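Local coordinates for protein ribokinase (Staphylococcus aureus, PDB 3RY7) that catalyses the ATP- and magnesium-dependent phosphorylation of D-ribose at O-5, giving D-ribose 5-phosphate, at residues Leu8-Asn12 / Leu141-Ile145; Val19-Ala23 / Thr100-Gln106; Ile60-Gly64 / Ala115-Met119; Thr228-Thr232 / Leu271-Ile275. All blocks are in the same frame, centred on the assembly; numbering follows the deposited sequence.

Contact 1: residues Leu8-Asn12 / Leu141-Ile145; sequences LGSTN and LEVPI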
# COMPACT_ATOMS: atom_id res chain seq x y z
N LEU A 8 22.31 -6.93 14.48
CA LEU A 8 23.08 -7.96 13.88
C LEU A 8 22.15 -8.94 13.25
O LEU A 8 21.39 -9.55 13.93
CB LEU A 8 23.94 -8.65 14.90
CG LEU A 8 24.85 -9.73 14.34
CD1 LEU A 8 25.97 -9.17 13.59
CD2 LEU A 8 25.28 -10.65 15.39
N GLY A 9 22.19 -9.06 11.94
CA GLY A 9 21.27 -9.99 11.31
C GLY A 9 21.28 -10.05 9.80
O GLY A 9 22.22 -9.61 9.13
N SER A 10 20.20 -10.62 9.27
CA SER A 10 20.14 -11.03 7.88
C SER A 10 19.62 -9.95 6.93
O SER A 10 18.78 -9.12 7.30
CB SER A 10 19.22 -12.24 7.77
OG SER A 10 17.91 -11.91 8.21
N THR A 11 20.13 -9.97 5.71
CA THR A 11 19.52 -9.23 4.61
C THR A 11 19.16 -10.24 3.54
O THR A 11 20.00 -11.06 3.14
CB THR A 11 20.48 -8.18 4.03
OG1 THR A 11 20.75 -7.19 5.02
CG2 THR A 11 19.84 -7.50 2.80
N ASN A 12 17.90 -10.21 3.10
CA ASN A 12 17.41 -11.15 2.10
C ASN A 12 16.84 -10.41 0.91
O ASN A 12 16.28 -9.32 1.06
CB ASN A 12 16.29 -12.02 2.68
CG ASN A 12 16.79 -13.14 3.57
OD1 ASN A 12 17.96 -13.52 3.53
ND2 ASN A 12 15.88 -13.71 4.37
N LEU A 141 17.90 -15.16 14.37
CA LEU A 141 18.56 -16.41 14.03
C LEU A 141 18.68 -16.69 12.52
O LEU A 141 18.81 -17.84 12.13
CB LEU A 141 17.87 -17.58 14.75
CG LEU A 141 17.84 -17.51 16.28
CD1 LEU A 141 17.13 -18.70 16.90
CD2 LEU A 141 19.27 -17.42 16.81
N GLU A 142 18.61 -15.66 11.68
CA GLU A 142 18.91 -15.83 10.24
C GLU A 142 20.41 -15.60 9.98
O GLU A 142 20.85 -15.45 8.84
CB GLU A 142 18.03 -14.92 9.38
CG GLU A 142 16.54 -15.30 9.51
CD GLU A 142 15.63 -14.60 8.50
OE1 GLU A 142 15.93 -13.46 8.07
OE2 GLU A 142 14.59 -15.21 8.15
N VAL A 143 21.17 -15.60 11.07
CA VAL A 143 22.62 -15.45 11.04
C VAL A 143 23.17 -16.52 12.02
O VAL A 143 22.41 -17.03 12.86
CB VAL A 143 22.95 -13.98 11.44
CG1 VAL A 143 23.87 -13.91 12.60
CG2 VAL A 143 23.43 -13.16 10.24
N PRO A 144 24.45 -16.92 11.88
CA PRO A 144 24.83 -18.11 12.66
C PRO A 144 25.01 -17.82 14.15
O PRO A 144 25.43 -16.74 14.55
CB PRO A 144 26.17 -18.54 12.03
CG PRO A 144 26.23 -17.82 10.70
CD PRO A 144 25.49 -16.53 10.91
N ILE A 145 24.65 -18.80 14.96
CA ILE A 145 24.77 -18.69 16.41
C ILE A 145 26.16 -18.25 16.91
O ILE A 145 26.25 -17.36 17.76
CB ILE A 145 24.26 -19.98 17.09
CG1 ILE A 145 22.73 -19.99 17.07
CG2 ILE A 145 24.81 -20.12 18.53
CD1 ILE A 145 22.11 -21.34 17.30
O HOH W 1 19.28 -12.70 11.71
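Ser10 turns its hydroxyl onto the carboxylate of Glu142, and the orientation of this pair sets the character of the contact. Ser10 OG donates to Glu142 OE1 over a short 2.5 Å, and OE1 accepts on its anti lone pair, the one directed away from OE2. The two chains also lie close at their bases: Ser10 CB is 3.3 Å from Glu142 CB, with Ser10 OG 3.2 Å from the same carbon. Glu142 CG stands beside its own backbone N (chi1 -64°) and the chain is extended from there, which brings the carboxylate to the serine hydroxyl. The amide plane of Asn12 is turned 45° from that of the carboxylate. Farther along, Val143 CG2 rests on the peptide of Gly9, 3.8 Å from Gly9 C, while a water weakly bridges Ser10 N and Glu142 N. Asn12 and Glu142 probably both bind ribose; here a glycerol, probably from the crystallisation liquor, is hydrogen-bonded to Glu142 OE2. Lys42 N supplies OE1 with a second hydrogen bond, so this oxygen is gripped from two parts of the chain. Both loops leave the C-terminal ends of adjacent parallel strands, 4-8 and 136-140, a usual place for a binding site in an alpha/beta fold; the second runs through Pro144, the N-cap residue, into helix 145-157.

Contact 2: residues Val19-Ala23 / Thr100-Gln106; sequences VERYA and TVNAEGQ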
# COMPACT_ATOMS: atom_id res chain seq x y z
N VAL A 19 0.46 -16.29 -7.51
CA VAL A 19 -0.38 -17.18 -8.29
C VAL A 19 -1.84 -17.02 -7.84
O VAL A 19 -2.16 -16.22 -6.96
CB VAL A 19 0.05 -18.64 -8.15
CG1 VAL A 19 1.55 -18.76 -8.41
CG2 VAL A 19 -0.28 -19.16 -6.76
N GLU A 20 -2.71 -17.79 -8.48
CA GLU A 20 -4.12 -17.81 -8.10
C GLU A 20 -4.27 -19.00 -7.18
O GLU A 20 -4.84 -18.92 -6.10
CB GLU A 20 -5.00 -17.98 -9.34
CG GLU A 20 -6.31 -17.20 -9.29
CD GLU A 20 -6.48 -16.25 -10.47
OE1 GLU A 20 -6.76 -16.73 -11.59
OE2 GLU A 20 -6.33 -15.02 -10.27
N ARG A 21 -3.81 -20.14 -7.63
CA ARG A 21 -3.84 -21.29 -6.80
C ARG A 21 -2.53 -22.03 -6.90
O ARG A 21 -1.96 -22.17 -7.94
CB ARG A 21 -5.04 -22.20 -7.11
CG ARG A 21 -4.92 -23.09 -8.34
CD ARG A 21 -5.75 -24.38 -8.28
NE ARG A 21 -4.89 -25.55 -8.27
CZ ARG A 21 -4.70 -26.37 -9.30
NH1 ARG A 21 -5.33 -26.18 -10.42
NH2 ARG A 21 -3.89 -27.40 -9.21
N TYR A 22 -2.07 -22.50 -5.77
CA TYR A 22 -0.81 -23.23 -5.70
C TYR A 22 -0.89 -24.45 -6.58
O TYR A 22 -1.87 -25.19 -6.53
CB TYR A 22 -0.48 -23.66 -4.26
CG TYR A 22 -0.19 -22.52 -3.31
CD1 TYR A 22 0.87 -21.64 -3.53
CD2 TYR A 22 -0.96 -22.33 -2.17
CE1 TYR A 22 1.14 -20.61 -2.65
CE2 TYR A 22 -0.70 -21.30 -1.28
CZ TYR A 22 0.35 -20.44 -1.53
OH TYR A 22 0.60 -19.42 -0.64
N ALA A 23 0.14 -24.68 -7.39
CA ALA A 23 0.21 -25.92 -8.14
C ALA A 23 0.35 -27.03 -7.14
O ALA A 23 0.64 -26.79 -5.98
CB ALA A 23 1.43 -25.95 -9.04
N THR A 100 5.75 -17.90 -2.62
CA THR A 100 4.61 -18.02 -3.52
C THR A 100 3.33 -17.63 -2.80
O THR A 100 2.94 -18.28 -1.83
CB THR A 100 4.48 -19.45 -4.06
OG1 THR A 100 5.75 -19.91 -4.53
CG2 THR A 100 3.47 -19.51 -5.21
N VAL A 101 2.69 -16.56 -3.26
CA VAL A 101 1.42 -16.09 -2.72
C VAL A 101 0.23 -16.60 -3.55
O VAL A 101 0.27 -16.56 -4.78
CB VAL A 101 1.35 -14.57 -2.77
CG1 VAL A 101 0.13 -14.07 -2.02
CG2 VAL A 101 2.62 -13.98 -2.21
N ASN A 102 -0.84 -17.07 -2.89
CA ASN A 102 -2.06 -17.39 -3.65
C ASN A 102 -3.13 -16.30 -3.58
O ASN A 102 -2.91 -15.24 -2.99
CB ASN A 102 -2.61 -18.78 -3.30
CG ASN A 102 -3.09 -18.90 -1.86
OD1 ASN A 102 -3.28 -17.90 -1.15
ND2 ASN A 102 -3.31 -20.14 -1.42
N ALA A 103 -4.27 -16.55 -4.22
CA ALA A 103 -5.33 -15.55 -4.28
C ALA A 103 -5.80 -15.11 -2.89
O ALA A 103 -6.06 -13.92 -2.64
CB ALA A 103 -6.48 -16.07 -5.11
N GLU A 104 -5.92 -16.08 -1.99
CA GLU A 104 -6.25 -15.80 -0.62
C GLU A 104 -5.23 -14.94 0.15
O GLU A 104 -5.59 -14.05 0.94
CB GLU A 104 -6.33 -17.10 0.17
CG GLU A 104 -6.30 -18.36 -0.69
CD GLU A 104 -7.05 -19.53 -0.08
OE1 GLU A 104 -6.58 -20.68 -0.15
OE2 GLU A 104 -8.13 -19.29 0.49
N GLY A 105 -3.95 -15.17 -0.10
CA GLY A 105 -2.91 -14.41 0.55
C GLY A 105 -1.99 -15.26 1.39
O GLY A 105 -1.19 -14.76 2.14
N GLN A 106 -2.13 -16.55 1.25
CA GLN A 106 -1.25 -17.48 1.93
C GLN A 106 0.17 -17.29 1.38
O GLN A 106 0.37 -17.20 0.17
CB GLN A 106 -1.67 -18.93 1.69
CG GLN A 106 -3.14 -19.25 1.98
CD GLN A 106 -3.34 -20.75 2.17
OE1 GLN A 106 -2.46 -21.43 2.69
NE2 GLN A 106 -4.48 -21.26 1.74
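Tyr22 lays one ring face against Asn102, whose CB sits 3.9 Å from the ring centroid and 18° off its normal, a CH-pi contact displaced toward the rim. On the Thr100 side, Thr100 CG2 comes within 3.6 Å of Tyr22 CE1 as the threonine and tyrosine side chains run alongside each other, oppositely directed. Val19 continues this apolar patch, its CG1 3.8 Å from the same Thr100 methyl. Backbone bonds flank the side chains: Val19 N donates to Val101 O at 2.7 Å, and Ala103 N to Glu20 O at 3.1 Å. The segment 100-106 finishes strand 95-101 and turns into strand 107-112, a hairpin of the small four-stranded sheet; in ribokinases a sheet of this kind forms the lid over the sugar site. Within the turn, Asn102 forms an Asx motif. With CG lodged between the backbone N and the carbonyl carbon (chi1 65°), its OD1 accepts from both Gly105 N and Gln106 N, each at 3.0 Å, which fixes the residue that underlies the tyrosine. Farther out, Tyr22 also touches Thr108 on the returning strand, and Arg21 forms a salt bridge with Glu27.

Contact 3: residues Ile60-Gly64 / Ala115-Met119; sequences ITKIG and ANMTM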
# COMPACT_ATOMS: atom_id res chain seq x y z
N ILE A 60 24.89 -4.61 11.09
CA ILE A 60 25.94 -5.53 10.74
C ILE A 60 25.28 -6.68 10.01
O ILE A 60 24.50 -7.44 10.59
CB ILE A 60 26.66 -6.08 11.98
CG1 ILE A 60 27.27 -4.95 12.82
CG2 ILE A 60 27.75 -7.03 11.58
CD1 ILE A 60 27.83 -5.44 14.17
N THR A 61 25.56 -6.80 8.72
CA THR A 61 24.90 -7.81 7.94
C THR A 61 25.89 -8.26 6.87
O THR A 61 26.85 -7.55 6.58
CB THR A 61 23.59 -7.25 7.32
OG1 THR A 61 22.81 -8.32 6.77
CG2 THR A 61 23.89 -6.22 6.26
N LYS A 62 25.69 -9.45 6.33
CA LYS A 62 26.61 -9.98 5.34
C LYS A 62 25.86 -10.39 4.08
O LYS A 62 25.04 -11.30 4.10
CB LYS A 62 27.37 -11.18 5.91
CG LYS A 62 28.61 -11.57 5.11
CD LYS A 62 29.33 -12.74 5.78
CE LYS A 62 30.72 -13.01 5.20
NZ LYS A 62 31.37 -14.19 5.90
N ILE A 63 26.16 -9.70 2.99
CA ILE A 63 25.60 -10.03 1.69
C ILE A 63 26.69 -10.54 0.76
O ILE A 63 27.88 -10.61 1.12
CB ILE A 63 24.96 -8.82 1.04
CG1 ILE A 63 26.00 -7.71 0.85
CG2 ILE A 63 23.79 -8.34 1.89
CD1 ILE A 63 25.40 -6.40 0.37
N GLY A 64 26.29 -10.91 -0.45
CA GLY A 64 27.23 -11.41 -1.42
C GLY A 64 27.81 -10.27 -2.23
O GLY A 64 27.54 -9.09 -1.98
N ALA A 115 24.88 -15.68 2.00
CA ALA A 115 25.89 -14.89 2.72
C ALA A 115 25.59 -14.69 4.20
O ALA A 115 26.52 -14.63 5.01
CB ALA A 115 26.09 -13.53 2.04
N ASN A 116 24.30 -14.56 4.55
CA ASN A 116 23.90 -14.41 5.94
C ASN A 116 24.47 -15.51 6.83
O ASN A 116 24.95 -15.24 7.92
CB ASN A 116 22.37 -14.39 6.11
CG ASN A 116 21.71 -13.25 5.37
OD1 ASN A 116 22.05 -12.07 5.56
ND2 ASN A 116 20.73 -13.58 4.53
N MET A 117 24.40 -16.74 6.35
CA MET A 117 24.85 -17.89 7.12
C MET A 117 26.34 -18.19 6.97
O MET A 117 26.82 -19.23 7.40
CB MET A 117 23.99 -19.12 6.80
CG MET A 117 22.53 -18.93 7.24
SD MET A 117 22.41 -18.62 9.02
CE MET A 117 22.82 -20.22 9.66
N THR A 118 27.08 -17.26 6.36
CA THR A 118 28.54 -17.37 6.39
C THR A 118 29.15 -16.36 7.39
O THR A 118 30.37 -16.25 7.48
CB THR A 118 29.16 -17.14 5.00
OG1 THR A 118 29.06 -15.76 4.66
CG2 THR A 118 28.46 -18.03 3.94
N MET A 119 28.31 -15.62 8.11
CA MET A 119 28.83 -14.59 8.99
C MET A 119 29.54 -15.28 10.14
O MET A 119 28.99 -16.20 10.73
CB MET A 119 27.74 -13.68 9.53
CG MET A 119 28.31 -12.50 10.26
SD MET A 119 27.10 -11.45 11.08
CE MET A 119 26.40 -10.55 9.69
O HOH W 2 23.90 -11.29 7.50
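Lys62 drives a fully extended side chain along the short 3-10 turn at residues 115-118, and each of its atoms finds a neighbour there. At the root, Lys62 CB packs 4.0 Å from Met119 CE, the methyl end of a chain bent at chi3 that also reaches the backbone of Thr61. CG passes Ala115 O, and Lys62 CD then comes 3.2 Å from Thr118 OG1. CE stays beside that same hydroxyl. With CG anti to the backbone N (chi1 -164°) and every later torsion extended, Lys62 NZ arrives at Thr118, toward the end of the turn, where it donates to Thr118 O at 2.8 Å and to Thr118 OG1 at 3.1 Å. The carbonyl is met from above its plane, 67° out of it. Thr118 OG1 accepts from Lys62 while giving its own proton to Ala115 O, 2.8 Å away, which accepts the N-H of Thr118 as well. Strand 56-64 lies next to edge strand 87-89 in the large sheet of the alpha/beta domain, and the turn lies between strand 107-112 and helix 121-125. From that helix Asp123 adds a salt bridge to NZ, so the buried ammonium is held by both backbone and side chains. Nearer the strand, Ala115 CB presses on the backbone, 3.2 Å from Lys62 O. A water accepts from Lys62 N and donates to Asn116 OD1, each at 2.8 Å. Asn116 OD1 also accepts from Thr11 N, which ties the turn to the loop just before Asn12, a probable substrate-binding residue.

Contact 4: residues Thr228-Thr232 / Leu271-Ile275; sequences TYFAT and LADAI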
# COMPACT_ATOMS: atom_id res chain seq x y z
N THR A 228 0.79 -9.20 23.61
CA THR A 228 2.14 -9.46 24.09
C THR A 228 2.17 -9.68 25.60
O THR A 228 1.58 -8.91 26.35
CB THR A 228 3.08 -8.26 23.83
OG1 THR A 228 2.82 -7.70 22.54
CG2 THR A 228 4.54 -8.71 23.90
N TYR A 229 2.86 -10.73 26.03
CA TYR A 229 3.14 -10.97 27.45
C TYR A 229 4.58 -10.60 27.80
O TYR A 229 5.51 -10.84 27.01
CB TYR A 229 2.88 -12.44 27.79
CG TYR A 229 3.23 -12.85 29.22
CD1 TYR A 229 4.34 -13.65 29.47
CD2 TYR A 229 2.45 -12.44 30.30
CE1 TYR A 229 4.67 -14.04 30.76
CE2 TYR A 229 2.77 -12.83 31.60
CZ TYR A 229 3.89 -13.63 31.82
OH TYR A 229 4.24 -14.02 33.09
N PHE A 230 4.78 -10.00 28.96
CA PHE A 230 6.14 -9.81 29.46
C PHE A 230 6.32 -10.14 30.94
O PHE A 230 5.36 -10.18 31.72
CB PHE A 230 6.69 -8.44 29.08
CG PHE A 230 6.34 -7.35 30.04
CD1 PHE A 230 5.18 -6.62 29.89
CD2 PHE A 230 7.19 -7.03 31.08
CE1 PHE A 230 4.85 -5.60 30.75
CE2 PHE A 230 6.88 -6.00 31.97
CZ PHE A 230 5.71 -5.28 31.80
N ALA A 231 7.56 -10.40 31.31
CA ALA A 231 7.93 -10.69 32.70
C ALA A 231 9.38 -10.30 33.00
O ALA A 231 10.27 -10.43 32.15
CB ALA A 231 7.70 -12.16 33.00
N THR A 232 9.60 -9.82 34.22
CA THR A 232 10.92 -9.73 34.81
C THR A 232 10.81 -10.43 36.16
O THR A 232 9.78 -11.02 36.46
CB THR A 232 11.37 -8.28 35.01
OG1 THR A 232 10.54 -7.64 36.00
CG2 THR A 232 11.33 -7.50 33.67
N LEU A 271 8.98 -0.85 30.34
CA LEU A 271 8.67 -2.03 29.55
C LEU A 271 7.29 -1.95 28.88
O LEU A 271 7.18 -2.15 27.68
CB LEU A 271 8.75 -3.29 30.40
CG LEU A 271 10.03 -4.11 30.22
CD1 LEU A 271 11.17 -3.20 29.85
CD2 LEU A 271 10.38 -4.92 31.47
N ALA A 272 6.25 -1.67 29.67
CA ALA A 272 4.89 -1.64 29.13
C ALA A 272 4.67 -0.52 28.10
O ALA A 272 3.99 -0.72 27.10
CB ALA A 272 3.86 -1.56 30.27
N ASP A 273 5.24 0.66 28.35
CA ASP A 273 5.15 1.76 27.40
C ASP A 273 5.86 1.42 26.07
O ASP A 273 5.32 1.67 24.98
CB ASP A 273 5.76 3.03 28.01
CG ASP A 273 6.08 4.09 26.97
OD1 ASP A 273 7.24 4.58 26.99
OD2 ASP A 273 5.21 4.44 26.13
N ALA A 274 7.06 0.86 26.18
CA ALA A 274 7.81 0.45 25.01
C ALA A 274 7.07 -0.64 24.24
O ALA A 274 7.06 -0.65 23.01
CB ALA A 274 9.24 -0.02 25.41
N ILE A 275 6.45 -1.57 24.95
CA ILE A 275 5.68 -2.62 24.30
C ILE A 275 4.43 -2.08 23.60
O ILE A 275 4.02 -2.59 22.54
CB ILE A 275 5.31 -3.73 25.30
CG1 ILE A 275 6.59 -4.49 25.71
CG2 ILE A 275 4.27 -4.67 24.71
CD1 ILE A 275 6.34 -5.63 26.68
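Strand 228-231 and helix 271-275 run nearly antiparallel, 157° between their directions and 10.2 Å between axes at closest approach, a spacing bridged by Phe230, Leu271 and Ile275. Leu271, Ala272 and Ile275 approach the phenylalanine ring from one side of its plane. Leu271 CB lies 4.1 Å from the ring centroid, 29° off the normal, in an off-centre CH-pi contact. Nearer the root of the ring, Phe230 CD1 meets Ile275 CD1 at 3.6 Å, and Ala272 CB lies farther round, 4.2 Å from Phe230 CE1. Leu271 and Ile275 are one helical turn apart, with Ile275 N hydrogen-bonded to Leu271 O, and this puts both on the side of the helix that faces the strand. Such packing of a helix on a sheet is the basic unit of the alpha/beta/alpha sandwich of the PfkB kinases: alternate residues Tyr229 and Ala231 point to the other side of the sheet, against helix 201-213. Just past the C-terminal end of the strand, Thr232 CG2 and Leu271 CD2 meet tip to tip at 3.5 Å. At its start, Thr228 CB packs 3.9 Å from Ile275 CG2. The Thr228 hydroxyl, set beside the backbone N (chi1 -40°), is hydrogen-bonded to Asn279 farther along the helix, a residue that probably binds ATP.

In the fold
Contacts 1 and 3 are neighbours, their centres 7 Å apart and their atoms touching, whereas contact 2 lies about 28 Å from contact 1 and contact 4 about 25 Å from it, centre to centre. Along the chain, contacts 2 and 3 are nested inside the loop closed by contact 1 and cross each other; the strands of the small sheet are interleaved in sequence with those of the large one. Contact 4 follows in series. Contacts 3 and 4 both reach the nine-stranded sheet, on opposite sides of the chain's centre. The arrangement puts the probable sugar site at contact 1 and the lid sheet at contact 2, while probable ATP-binding residues lie beside contact 4.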